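Local coordinates for putative metal binding protein (Coccidioides immitis, PDB 3CVG) that probably binds a metal ion or another small ligand in the cleft of a two-lobed fold of the periplasmic binding protein type, at residues Tyr69-Ile74 / His92-Ser97; Gly78-Tyr81 / Ala85-Ile88; Pro113-Lys118 / Arg198-Thr203; Ser130-Ala135 / Pro143-Leu148; Gly225-Asp230 / Leu278-Pro283. All coordinates share one frame; numbering follows the deposited sequence.

Contact 1 of 5, residues Tyr69-Ile74 / His92-Ser97; sequences YLKDGI and HGISES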
# COMPACT_ATOMS: atom_id res chain seq x y z
N TYR A 69 2.07 6.32 -16.83
CA TYR A 69 3.26 7.15 -16.98
C TYR A 69 4.36 6.37 -17.69
O TYR A 69 5.02 6.89 -18.59
CB TYR A 69 3.79 7.61 -15.62
CG TYR A 69 2.98 8.69 -14.95
CD1 TYR A 69 2.10 9.49 -15.69
CD2 TYR A 69 3.12 8.95 -13.59
CE1 TYR A 69 1.40 10.52 -15.09
CE2 TYR A 69 2.42 9.99 -12.98
CZ TYR A 69 1.56 10.77 -13.73
OH TYR A 69 0.87 11.79 -13.13
N LEU A 70 4.56 5.12 -17.28
CA LEU A 70 5.58 4.28 -17.90
C LEU A 70 5.26 4.13 -19.38
O LEU A 70 6.16 4.09 -20.22
CB LEU A 70 5.62 2.90 -17.24
CG LEU A 70 6.07 2.86 -15.78
CD1 LEU A 70 5.79 1.49 -15.19
CD2 LEU A 70 7.56 3.20 -15.68
N LYS A 71 3.97 4.07 -19.69
CA LYS A 71 3.53 3.93 -21.07
C LYS A 71 3.83 5.17 -21.89
O LYS A 71 4.30 5.08 -23.02
CB LYS A 71 2.03 3.64 -21.13
CG LYS A 71 1.52 3.38 -22.54
CD LYS A 71 0.14 2.76 -22.50
CE LYS A 71 -0.29 2.26 -23.88
NZ LYS A 71 -0.46 3.38 -24.85
N ASP A 72 3.57 6.34 -21.31
CA ASP A 72 3.81 7.60 -22.00
C ASP A 72 5.20 8.15 -21.69
O ASP A 72 5.50 9.30 -22.00
CB ASP A 72 2.73 8.62 -21.61
CG ASP A 72 1.32 8.10 -21.85
OD1 ASP A 72 1.05 7.57 -22.96
OD2 ASP A 72 0.47 8.22 -20.94
N GLY A 73 6.03 7.32 -21.08
CA GLY A 73 7.39 7.73 -20.75
C GLY A 73 7.53 8.90 -19.79
O GLY A 73 8.54 9.60 -19.83
N ILE A 74 6.54 9.12 -18.93
CA ILE A 74 6.63 10.22 -17.98
C ILE A 74 7.61 9.85 -16.87
O ILE A 74 8.31 10.72 -16.33
CB ILE A 74 5.26 10.53 -17.35
CG1 ILE A 74 4.25 10.89 -18.45
CG2 ILE A 74 5.40 11.68 -16.35
CD1 ILE A 74 4.66 12.07 -19.31
N HIS A 92 1.69 -6.09 -22.49
CA HIS A 92 1.43 -5.01 -23.46
C HIS A 92 2.72 -4.39 -23.97
O HIS A 92 2.69 -3.58 -24.90
CB HIS A 92 0.58 -3.89 -22.83
CG HIS A 92 -0.83 -4.29 -22.53
ND1 HIS A 92 -1.56 -5.14 -23.33
CD2 HIS A 92 -1.67 -3.89 -21.54
CE1 HIS A 92 -2.78 -5.25 -22.85
NE2 HIS A 92 -2.88 -4.50 -21.77
N GLY A 93 3.85 -4.75 -23.37
CA GLY A 93 5.12 -4.19 -23.79
C GLY A 93 5.37 -2.83 -23.17
O GLY A 93 6.30 -2.12 -23.55
N ILE A 94 4.53 -2.46 -22.21
CA ILE A 94 4.67 -1.18 -21.51
C ILE A 94 5.83 -1.27 -20.53
O ILE A 94 6.56 -0.30 -20.31
CB ILE A 94 3.40 -0.81 -20.71
CG1 ILE A 94 2.31 -0.31 -21.66
CG2 ILE A 94 3.73 0.25 -19.66
CD1 ILE A 94 0.99 -0.03 -20.96
N SER A 95 5.97 -2.45 -19.93
CA SER A 95 7.02 -2.70 -18.95
C SER A 95 7.95 -3.82 -19.39
O SER A 95 7.55 -4.72 -20.13
CB SER A 95 6.40 -3.08 -17.60
OG SER A 95 5.64 -2.03 -17.04
N GLU A 96 9.19 -3.76 -18.93
CA GLU A 96 10.18 -4.77 -19.24
C GLU A 96 9.87 -6.01 -18.41
O GLU A 96 9.27 -5.91 -17.35
CB GLU A 96 11.58 -4.28 -18.87
CG GLU A 96 12.09 -3.10 -19.66
CD GLU A 96 12.80 -3.53 -20.93
OE1 GLU A 96 12.12 -4.01 -21.87
OE2 GLU A 96 14.04 -3.39 -20.99
N SER A 97 10.28 -7.17 -18.91
CA SER A 97 10.09 -8.41 -18.18
C SER A 97 11.46 -8.71 -17.58
O SER A 97 12.48 -8.56 -18.25
CB SER A 97 9.68 -9.53 -19.13
OG SER A 97 9.45 -10.74 -18.43
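Lys71 and Ile94 bring together two helix ends, each finished by a Schellman motif, through the hydrocarbon shaft of a lysine, an uncommon way to join such ends in the periplasmic binding protein type fold. Helix 63-71 ends with Gly73 at positive phi, where Ile74 N bonds to Tyr69 O at 2.7 Å and Gly73 N bonds only weakly to Leu70 O at 3.3 Å. The helix before Ile94 ends in the same way at Gly93.

The packing is a small example of a lysine used for its hydrocarbon. The shaft of Lys71 starts with CG anti to the backbone N (chi1 -176°) and stays extended as far as CE, so that four consecutive methylenes run past the end of the isoleucine chain. CB of Lys71 is 3.8 Å from CD1 of Ile94, and the last bend, at chi4, carries the ammonium end away. The 3.3 Å between CD of Lys71 and CD1 of Ile94 is tighter than usual for carbon atoms; it is doubtful, and may partly reflect how the exposed lysine was modelled. CG2 of Ile94 packs on the helix backbone, 3.8 Å from Lys71 N and 4.1 Å from Leu70 CB.

Leu70 faces inward and is buried, its side chain also resting on Leu240 of strand 234-241. The loop from Ile94 to Glu96 is held to the same region by backbone bonds to Ala243 and Val241. The hydroxyl of Ser95 is bonded to Ser89, and OG passes the methyl CD1 of Leu70 at 4.0 Å.

Contact 2 of 5, residues Gly78-Tyr81 / Ala85-Ile88; sequences GITY and AERI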
# COMPACT_ATOMS: atom_id res chain seq x y z
N GLY A 78 8.48 2.34 -11.81
CA GLY A 78 7.30 2.52 -10.99
C GLY A 78 7.19 1.42 -9.97
O GLY A 78 7.37 0.24 -10.28
N ILE A 79 6.92 1.80 -8.73
CA ILE A 79 6.74 0.82 -7.68
C ILE A 79 5.23 0.67 -7.61
O ILE A 79 4.51 1.62 -7.30
CB ILE A 79 7.31 1.30 -6.33
CG1 ILE A 79 8.81 1.54 -6.47
CG2 ILE A 79 7.04 0.25 -5.25
CD1 ILE A 79 9.49 1.97 -5.19
N THR A 80 4.76 -0.52 -7.93
CA THR A 80 3.34 -0.79 -7.96
C THR A 80 2.88 -1.80 -6.92
O THR A 80 3.69 -2.50 -6.31
CB THR A 80 2.94 -1.25 -9.37
OG1 THR A 80 3.77 -2.36 -9.76
CG2 THR A 80 3.15 -0.13 -10.37
N TYR A 81 1.56 -1.88 -6.73
CA TYR A 81 0.97 -2.77 -5.75
C TYR A 81 -0.11 -3.68 -6.33
O TYR A 81 -1.12 -3.95 -5.68
CB TYR A 81 0.36 -1.95 -4.62
CG TYR A 81 1.32 -0.93 -4.02
CD1 TYR A 81 2.09 -1.24 -2.91
CD2 TYR A 81 1.43 0.35 -4.57
CE1 TYR A 81 2.95 -0.30 -2.35
CE2 TYR A 81 2.29 1.30 -4.02
CZ TYR A 81 3.04 0.97 -2.91
OH TYR A 81 3.86 1.91 -2.34
N ALA A 85 -1.94 -6.34 -12.57
CA ALA A 85 -1.78 -5.15 -13.41
C ALA A 85 -0.35 -5.12 -13.93
O ALA A 85 -0.09 -4.69 -15.06
CB ALA A 85 -2.10 -3.88 -12.60
N GLU A 86 0.58 -5.57 -13.09
CA GLU A 86 1.99 -5.61 -13.46
C GLU A 86 2.17 -6.59 -14.63
O GLU A 86 2.77 -6.24 -15.64
CB GLU A 86 2.83 -6.03 -12.24
CG GLU A 86 3.07 -4.88 -11.25
CD GLU A 86 3.19 -5.34 -9.80
OE1 GLU A 86 3.65 -6.49 -9.56
OE2 GLU A 86 2.85 -4.55 -8.89
N ARG A 87 1.63 -7.80 -14.48
CA ARG A 87 1.72 -8.81 -15.54
C ARG A 87 1.16 -8.31 -16.86
O ARG A 87 1.74 -8.56 -17.93
CB ARG A 87 0.97 -10.08 -15.13
CG ARG A 87 0.84 -11.10 -16.27
CD ARG A 87 0.06 -12.34 -15.85
NE ARG A 87 -1.37 -12.11 -15.71
CZ ARG A 87 -2.20 -11.86 -16.73
NH1 ARG A 87 -1.73 -11.82 -17.98
NH2 ARG A 87 -3.49 -11.67 -16.50
N ILE A 88 0.03 -7.62 -16.80
CA ILE A 88 -0.60 -7.11 -18.01
C ILE A 88 0.19 -5.98 -18.65
O ILE A 88 0.26 -5.88 -19.87
CB ILE A 88 -2.05 -6.64 -17.72
CG1 ILE A 88 -2.88 -7.85 -17.28
CG2 ILE A 88 -2.66 -5.99 -18.96
CD1 ILE A 88 -4.34 -7.54 -16.95
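Thr80 turns OG1 into the position between its own backbone N and carbonyl carbon (chi1 54°), while Glu86 sets CG beside its backbone N and bends at chi2 (149°); together these torsions bring the hydroxyl within bonding distance of one carboxylate oxygen, across the gap between strand and helix. The two chains run antiparallel past one another, and OG1 of Thr80 also lies 3.0 Å from CG of Glu86.

One hydrogen bond carries the contact, from Thr80 OG1 to Glu86 OE2 at 2.5 Å, a length so short that its exact value is to be taken with caution. The hydroxyl approaches from above the carboxylate, 41° out of its plane. A second donor grips the same oxygen, the backbone N of Ser82, just ahead of helix 83-91. Both groups are buried, and an amide at the helix start would probably help to stabilise negative charge on OE2. Thr80 O lies 3.4 Å from OE2, an acceptor beside an acceptor, and the donors presumably offset this.

Around the bond, Thr80 is paired with His238 through the backbone, and OG1 has a weak bond to His238 O. Tyr81 bonds through its OH to Ala29 N, and its side chain is about 7 Å from the bound calcium. The whole is a strand-turn-helix unit, strand 77-80 running into helix 83-91, as in the lobes of periplasmic binding proteins.

Contact 3 of 5, residues Pro113-Lys118 / Arg198-Thr203; sequences PSNPAK and REYTIT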
# COMPACT_ATOMS: atom_id res chain seq x y z
N PRO A 113 -12.93 -0.28 20.30
CA PRO A 113 -12.77 -1.17 21.45
C PRO A 113 -14.08 -1.88 21.83
O PRO A 113 -14.05 -2.99 22.33
CB PRO A 113 -12.30 -0.22 22.56
CG PRO A 113 -11.50 0.79 21.80
CD PRO A 113 -12.36 1.05 20.58
N SER A 114 -15.21 -1.23 21.57
CA SER A 114 -16.51 -1.83 21.90
C SER A 114 -16.79 -3.08 21.08
O SER A 114 -17.62 -3.91 21.47
CB SER A 114 -17.63 -0.81 21.70
OG SER A 114 -17.57 -0.23 20.40
N ASN A 115 -16.13 -3.21 19.93
CA ASN A 115 -16.27 -4.38 19.08
C ASN A 115 -17.73 -4.84 18.91
O ASN A 115 -18.08 -5.96 19.26
CB ASN A 115 -15.40 -5.51 19.65
CG ASN A 115 -15.24 -6.68 18.69
OD1 ASN A 115 -15.46 -6.54 17.48
ND2 ASN A 115 -14.83 -7.83 19.22
N PRO A 116 -18.60 -3.97 18.37
CA PRO A 116 -20.00 -4.35 18.19
C PRO A 116 -20.21 -5.56 17.28
O PRO A 116 -21.20 -6.29 17.43
CB PRO A 116 -20.64 -3.07 17.65
CG PRO A 116 -19.49 -2.34 16.99
CD PRO A 116 -18.38 -2.56 17.98
N ALA A 117 -19.29 -5.79 16.34
CA ALA A 117 -19.38 -6.92 15.44
C ALA A 117 -18.93 -8.20 16.14
O ALA A 117 -19.04 -9.30 15.60
CB ALA A 117 -18.53 -6.68 14.20
N LYS A 118 -18.40 -8.04 17.35
CA LYS A 118 -17.93 -9.17 18.15
C LYS A 118 -16.92 -10.05 17.41
O LYS A 118 -17.01 -11.28 17.43
CB LYS A 118 -19.14 -9.99 18.62
CG LYS A 118 -20.09 -9.14 19.45
CD LYS A 118 -21.41 -9.84 19.78
CE LYS A 118 -22.30 -8.89 20.58
NZ LYS A 118 -22.45 -7.54 19.93
N ARG A 198 -15.87 5.54 15.52
CA ARG A 198 -16.06 4.18 16.02
C ARG A 198 -16.49 3.21 14.91
O ARG A 198 -17.46 2.48 15.05
CB ARG A 198 -17.10 4.16 17.15
CG ARG A 198 -16.66 4.92 18.39
CD ARG A 198 -17.69 4.80 19.50
NE ARG A 198 -18.90 5.55 19.16
CZ ARG A 198 -20.06 5.43 19.80
NH1 ARG A 198 -20.17 4.58 20.82
NH2 ARG A 198 -21.10 6.16 19.42
N GLU A 199 -15.74 3.22 13.80
CA GLU A 199 -16.04 2.34 12.69
C GLU A 199 -14.86 1.42 12.40
O GLU A 199 -13.71 1.73 12.77
CB GLU A 199 -16.36 3.15 11.43
CG GLU A 199 -17.44 4.20 11.62
CD GLU A 199 -17.75 5.00 10.36
OE1 GLU A 199 -16.89 5.08 9.44
OE2 GLU A 199 -18.86 5.56 10.29
N TYR A 200 -15.14 0.30 11.76
CA TYR A 200 -14.08 -0.62 11.37
C TYR A 200 -13.58 -0.11 10.03
O TYR A 200 -14.31 0.58 9.31
CB TYR A 200 -14.63 -2.03 11.18
CG TYR A 200 -15.13 -2.70 12.44
CD1 TYR A 200 -14.37 -3.66 13.10
CD2 TYR A 200 -16.40 -2.40 12.95
CE1 TYR A 200 -14.85 -4.32 14.24
CE2 TYR A 200 -16.89 -3.05 14.09
CZ TYR A 200 -16.11 -4.01 14.73
OH TYR A 200 -16.61 -4.66 15.84
N THR A 201 -12.33 -0.42 9.71
CA THR A 201 -11.78 -0.01 8.43
C THR A 201 -10.50 -0.76 8.13
O THR A 201 -9.82 -1.24 9.03
CB THR A 201 -11.46 1.50 8.41
OG1 THR A 201 -11.20 1.91 7.06
CG2 THR A 201 -10.22 1.81 9.25
N ILE A 202 -10.19 -0.88 6.84
CA ILE A 202 -8.95 -1.51 6.42
C ILE A 202 -8.03 -0.32 6.24
O ILE A 202 -8.41 0.67 5.61
CB ILE A 202 -9.10 -2.28 5.09
CG1 ILE A 202 -9.86 -3.59 5.34
CG2 ILE A 202 -7.74 -2.54 4.47
CD1 ILE A 202 -9.11 -4.62 6.17
N THR A 203 -6.84 -0.40 6.82
CA THR A 203 -5.84 0.65 6.74
C THR A 203 -4.50 -0.05 6.56
O THR A 203 -4.46 -1.27 6.34
CB THR A 203 -5.85 1.52 8.05
OG1 THR A 203 -4.92 2.60 7.93
CG2 THR A 203 -5.47 0.68 9.27
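Tyr200, which follows helix 187-196, pushes its hydroxyl into the type I beta turn Asn115-Lys118, tying the loop after strand 100-111 to strand 200-204 of the periplasmic binding protein type fold.

The polar contacts centre on OH, which both gives and takes. It donates to Asn115 OD1 at 2.7 Å, arriving in the carbonyl plane on a lone pair; the angle at OD1 is 137°, and the amide and ring planes stand 61° apart. It accepts from Ala117 N at 3.0 Å, the N-H pointing fairly straight at it (155°). Asn115 reaches this place with CG anti to the backbone N, and its OD1 also takes the N-H of Leu119, so one amide oxygen joins the ring to the exit of the turn.

The apolar contacts come from the next two residues. Pro116 meets the ring at its edge, CG lying 4.0 Å from Tyr200 CE2, whereas the methyl of Ala117 approaches obliquely, CB being 3.6 Å from Tyr200 CZ. Met132 of helix 125-138 touches both Ala117 and Tyr200.

Two bonds lie within the loop itself. The turn is closed by Lys118 N to Asn115 O at 2.8 Å, and the lysine chain curls back to bond NZ to Pro116 O at 3.1 Å.

Contact 4 of 5, residues Ser130-Ala135 / Pro143-Leu148; sequences SKMHDA and PPVRFL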
# COMPACT_ATOMS: atom_id res chain seq x y z
N SER A 130 -17.63 -11.38 7.04
CA SER A 130 -18.96 -11.98 7.08
C SER A 130 -19.69 -11.55 8.35
O SER A 130 -20.88 -11.23 8.33
CB SER A 130 -18.85 -13.51 7.04
OG SER A 130 -20.11 -14.11 7.30
N LYS A 131 -18.96 -11.56 9.46
CA LYS A 131 -19.52 -11.18 10.76
C LYS A 131 -19.93 -9.70 10.80
O LYS A 131 -21.00 -9.36 11.30
CB LYS A 131 -18.49 -11.46 11.86
CG LYS A 131 -19.10 -11.90 13.18
CD LYS A 131 -18.03 -12.49 14.09
CE LYS A 131 -18.62 -13.10 15.36
NZ LYS A 131 -17.58 -13.84 16.13
N MSE A 132 -19.07 -8.82 10.28
CA MSE A 132 -19.40 -7.40 10.26
C MSE A 132 -20.67 -7.17 9.44
O MSE A 132 -21.57 -6.45 9.87
CB MSE A 132 -18.25 -6.58 9.66
CG MSE A 132 -17.09 -6.29 10.63
SE MSE A 132 -15.68 -5.16 9.88
CE MSE A 132 -16.77 -3.68 9.29
N HIS A 133 -20.73 -7.79 8.27
CA HIS A 133 -21.89 -7.64 7.40
C HIS A 133 -23.21 -7.97 8.10
O HIS A 133 -24.12 -7.15 8.12
CB HIS A 133 -21.75 -8.52 6.15
CG HIS A 133 -23.01 -8.63 5.34
ND1 HIS A 133 -24.00 -9.54 5.63
CD2 HIS A 133 -23.45 -7.93 4.26
CE1 HIS A 133 -25.00 -9.39 4.77
NE2 HIS A 133 -24.69 -8.42 3.94
N ASP A 134 -23.28 -9.16 8.69
CA ASP A 134 -24.49 -9.60 9.37
C ASP A 134 -24.84 -8.69 10.55
O ASP A 134 -26.01 -8.35 10.77
CB ASP A 134 -24.34 -11.05 9.83
CG ASP A 134 -24.05 -12.00 8.68
OD1 ASP A 134 -24.24 -11.61 7.51
OD2 ASP A 134 -23.64 -13.15 8.95
N ALA A 135 -23.83 -8.29 11.32
CA ALA A 135 -24.06 -7.41 12.46
C ALA A 135 -24.48 -6.03 11.99
O ALA A 135 -25.29 -5.36 12.63
CB ALA A 135 -22.80 -7.31 13.32
N PRO A 143 -21.84 0.59 19.55
CA PRO A 143 -22.48 1.41 18.52
C PRO A 143 -22.86 0.56 17.31
O PRO A 143 -22.59 -0.64 17.28
CB PRO A 143 -21.40 2.44 18.20
CG PRO A 143 -20.14 1.61 18.31
CD PRO A 143 -20.38 0.82 19.58
N PRO A 144 -23.52 1.16 16.31
CA PRO A 144 -23.87 0.33 15.15
C PRO A 144 -22.59 -0.06 14.40
O PRO A 144 -21.59 0.67 14.45
CB PRO A 144 -24.78 1.24 14.33
CG PRO A 144 -24.22 2.60 14.62
CD PRO A 144 -23.97 2.55 16.11
N VAL A 145 -22.61 -1.21 13.73
CA VAL A 145 -21.45 -1.65 12.98
C VAL A 145 -21.39 -0.91 11.65
O VAL A 145 -22.31 -1.02 10.84
CB VAL A 145 -21.52 -3.17 12.71
CG1 VAL A 145 -20.36 -3.61 11.82
CG2 VAL A 145 -21.49 -3.93 14.04
N ARG A 146 -20.34 -0.13 11.45
CA ARG A 146 -20.14 0.61 10.21
C ARG A 146 -18.71 0.37 9.70
O ARG A 146 -17.80 0.11 10.50
CB ARG A 146 -20.39 2.11 10.43
CG ARG A 146 -21.87 2.44 10.73
CD ARG A 146 -22.06 3.90 11.14
NE ARG A 146 -21.60 4.83 10.11
CZ ARG A 146 -22.26 5.08 8.98
NH1 ARG A 146 -23.41 4.46 8.72
NH2 ARG A 146 -21.77 5.95 8.11
N PHE A 147 -18.52 0.41 8.39
CA PHE A 147 -17.21 0.18 7.78
C PHE A 147 -16.82 1.38 6.92
O PHE A 147 -17.58 1.76 6.02
CB PHE A 147 -17.25 -1.07 6.89
CG PHE A 147 -15.94 -1.38 6.25
CD1 PHE A 147 -15.00 -2.17 6.91
CD2 PHE A 147 -15.62 -0.86 5.00
CE1 PHE A 147 -13.76 -2.42 6.34
CE2 PHE A 147 -14.38 -1.11 4.42
CZ PHE A 147 -13.46 -1.90 5.10
N LEU A 148 -15.65 1.96 7.18
CA LEU A 148 -15.18 3.12 6.43
C LEU A 148 -14.34 2.77 5.20
O LEU A 148 -13.30 2.11 5.29
CB LEU A 148 -14.38 4.07 7.33
CG LEU A 148 -14.06 5.49 6.80
CD1 LEU A 148 -13.89 6.43 7.98
CD2 LEU A 148 -12.81 5.51 5.91
O HOH W 1 -25.05 -2.72 13.90
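Met132, modelled as selenomethionine, and Phe147 cross at about a right angle, with the methyl CE of Met132 set against the edge of the aromatic ring, near its plane. CE is 3.3 Å from Phe147 CD1, a close fit, and 3.6 Å from Phe147 CB. The methionine leaves the helix with CG beside the backbone N and runs straight through chi2; a turn at chi3 (54°) then swings CE over to the strand. CG of Phe147 is anti to the backbone N, and chi2 of 87° sets the rotation of the ring.

Val145 meets the helix with its two branches split. CG1 approaches the backbone, 3.7 Å from Met132 O, while CG2 rests against the methyl of Ala135, 3.7 Å from its CB. Where carbon contact ends, a water continues the link: it donates to Ala135 O at 2.9 Å and accepts from Val145 N at 2.9 Å, so that one water bridges the two backbone groups.

The contact lays helix 125-138 over the chain entering strand 147-149, which runs parallel to strand 200-204 on one flank and to strand 180-182 on the other. Met132 also touches Tyr200, and Phe147 packs edge-to-face with Trp164 of helix 155-166 and touches Ile202, so two helices and three strands converge here.

Contact 5 of 5, residues Gly225-Asp230 / Leu278-Pro283; sequences GTNDAD and LYSPAP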
# COMPACT_ATOMS: atom_id res chain seq x y z
N GLY A 225 -1.79 -7.99 8.53
CA GLY A 225 -1.25 -8.87 7.51
C GLY A 225 0.12 -9.43 7.88
O GLY A 225 0.93 -8.74 8.50
N THR A 226 0.35 -10.69 7.53
CA THR A 226 1.63 -11.34 7.79
C THR A 226 2.39 -11.34 6.47
O THR A 226 1.94 -10.75 5.49
CB THR A 226 1.47 -12.81 8.25
OG1 THR A 226 0.87 -13.57 7.20
CG2 THR A 226 0.60 -12.90 9.49
N ASN A 227 3.54 -12.01 6.44
CA ASN A 227 4.30 -12.09 5.20
C ASN A 227 4.01 -13.36 4.42
O ASN A 227 4.65 -13.62 3.40
CB ASN A 227 5.81 -11.98 5.48
CG ASN A 227 6.23 -10.58 5.82
OD1 ASN A 227 6.06 -9.66 5.02
ND2 ASN A 227 6.77 -10.39 7.01
N ASP A 228 3.07 -14.16 4.89
CA ASP A 228 2.72 -15.37 4.16
C ASP A 228 2.24 -14.94 2.79
O ASP A 228 1.44 -14.01 2.67
CB ASP A 228 1.63 -16.16 4.89
CG ASP A 228 2.10 -16.70 6.23
OD1 ASP A 228 3.32 -16.96 6.38
OD2 ASP A 228 1.25 -16.89 7.13
N ALA A 229 2.74 -15.61 1.75
CA ALA A 229 2.41 -15.28 0.37
C ALA A 229 0.93 -15.19 0.03
O ALA A 229 0.54 -14.39 -0.82
CB ALA A 229 3.11 -16.26 -0.57
N ASP A 230 0.11 -16.02 0.65
CA ASP A 230 -1.31 -16.01 0.35
C ASP A 230 -2.19 -15.25 1.34
O ASP A 230 -3.41 -15.33 1.28
CB ASP A 230 -1.83 -17.45 0.20
CG ASP A 230 -1.19 -18.19 -0.96
OD1 ASP A 230 -0.96 -17.57 -2.03
OD2 ASP A 230 -0.91 -19.39 -0.81
N LEU A 278 9.16 -0.19 9.11
CA LEU A 278 7.92 0.02 8.38
C LEU A 278 7.53 -1.13 7.45
O LEU A 278 6.43 -1.67 7.55
CB LEU A 278 8.00 1.31 7.57
CG LEU A 278 6.79 1.64 6.69
CD1 LEU A 278 5.52 1.59 7.53
CD2 LEU A 278 6.99 3.00 6.07
N TYR A 279 8.44 -1.50 6.56
CA TYR A 279 8.20 -2.56 5.59
C TYR A 279 9.11 -3.77 5.77
O TYR A 279 10.20 -3.67 6.33
CB TYR A 279 8.42 -2.04 4.17
CG TYR A 279 7.67 -0.79 3.79
CD1 TYR A 279 8.36 0.38 3.46
CD2 TYR A 279 6.28 -0.77 3.71
CE1 TYR A 279 7.68 1.53 3.06
CE2 TYR A 279 5.59 0.37 3.30
CZ TYR A 279 6.30 1.52 2.98
OH TYR A 279 5.64 2.65 2.56
N SER A 280 8.66 -4.92 5.28
CA SER A 280 9.46 -6.13 5.36
C SER A 280 10.24 -6.23 4.05
O SER A 280 9.77 -5.80 3.00
CB SER A 280 8.59 -7.37 5.52
OG SER A 280 7.99 -7.42 6.81
N PRO A 281 11.46 -6.78 4.11
CA PRO A 281 12.27 -6.93 2.90
C PRO A 281 11.56 -7.89 1.95
O PRO A 281 10.70 -8.66 2.36
CB PRO A 281 13.58 -7.50 3.43
CG PRO A 281 13.65 -6.93 4.83
CD PRO A 281 12.25 -7.11 5.32
N ALA A 282 11.92 -7.83 0.67
CA ALA A 282 11.33 -8.74 -0.30
C ALA A 282 11.69 -10.16 0.11
O ALA A 282 12.67 -10.37 0.81
CB ALA A 282 11.87 -8.45 -1.69
N PRO A 283 10.90 -11.16 -0.32
CA PRO A 283 11.19 -12.55 0.04
C PRO A 283 12.55 -13.01 -0.49
O PRO A 283 13.04 -12.50 -1.49
CB PRO A 283 10.04 -13.33 -0.60
CG PRO A 283 8.92 -12.31 -0.69
CD PRO A 283 9.65 -11.07 -1.10
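Asn227 and Ser280 make the whole of this small surface contact, which in the periplasmic binding protein type fold joins the loop after strand 220-224 to strand 276-281, beside strand 100-111. The close part is one polar pair. Asn227 ND2 donates to Ser280 OG at 3.2 Å, with an N-H...acceptor angle of 151° and the oxygen only 12° out of the amide plane. Alongside, Asn227 OD1 lies 3.4 Å from Ser280 CB, so the amide spans the end of the serine side chain. CG of Asn227 (chi1 -75°) and OG of Ser280 both lie beside their backbone N, and this turns each group toward the other.

Beyond Asn227 the loop opens toward solvent. Asp228, Ala229 and Asp230 are exposed and lie away from strand 276-281; what shapes this side is an ST turn, Thr226 OG1 accepting from Asp228 N at 3.2 Å. The same hydroxyl is also bonded to Asp231.

On the side of strand 100-111, His106 bonds through NE2 to Asn227 OD1, and Ser280 is paired through its backbone with Arg104. The bond from His106 supports this orientation of the amide, since Ser280 OG could serve either end; the chemistry implies a polar bridge between strand, loop and strand.

Overall arrangement
The five contacts fall into two clusters, with contact 5 between them. Contacts 1 and 2 share a lobe, their centres 10 Å apart, with Leu70 CD2 4.1 Å from Gly78 N. Contacts 3 and 4, centres 8 Å apart, share the other: Glu199 OE2 and Arg146 NE form a 2.8 Å salt bridge, and Thr201 OG1 to Leu148 O, 2.8 Å, is a probable hydrogen bond. Contacts 1 and 4 lie 41 Å apart between centres. Contact 5 has its nearest atoms about 5 Å from contact 2 and 8 Å from contact 3. The calcium lies about 7 Å from the Tyr81 side chain and 12 Å from that of Phe147, consistent with a site between the lobes.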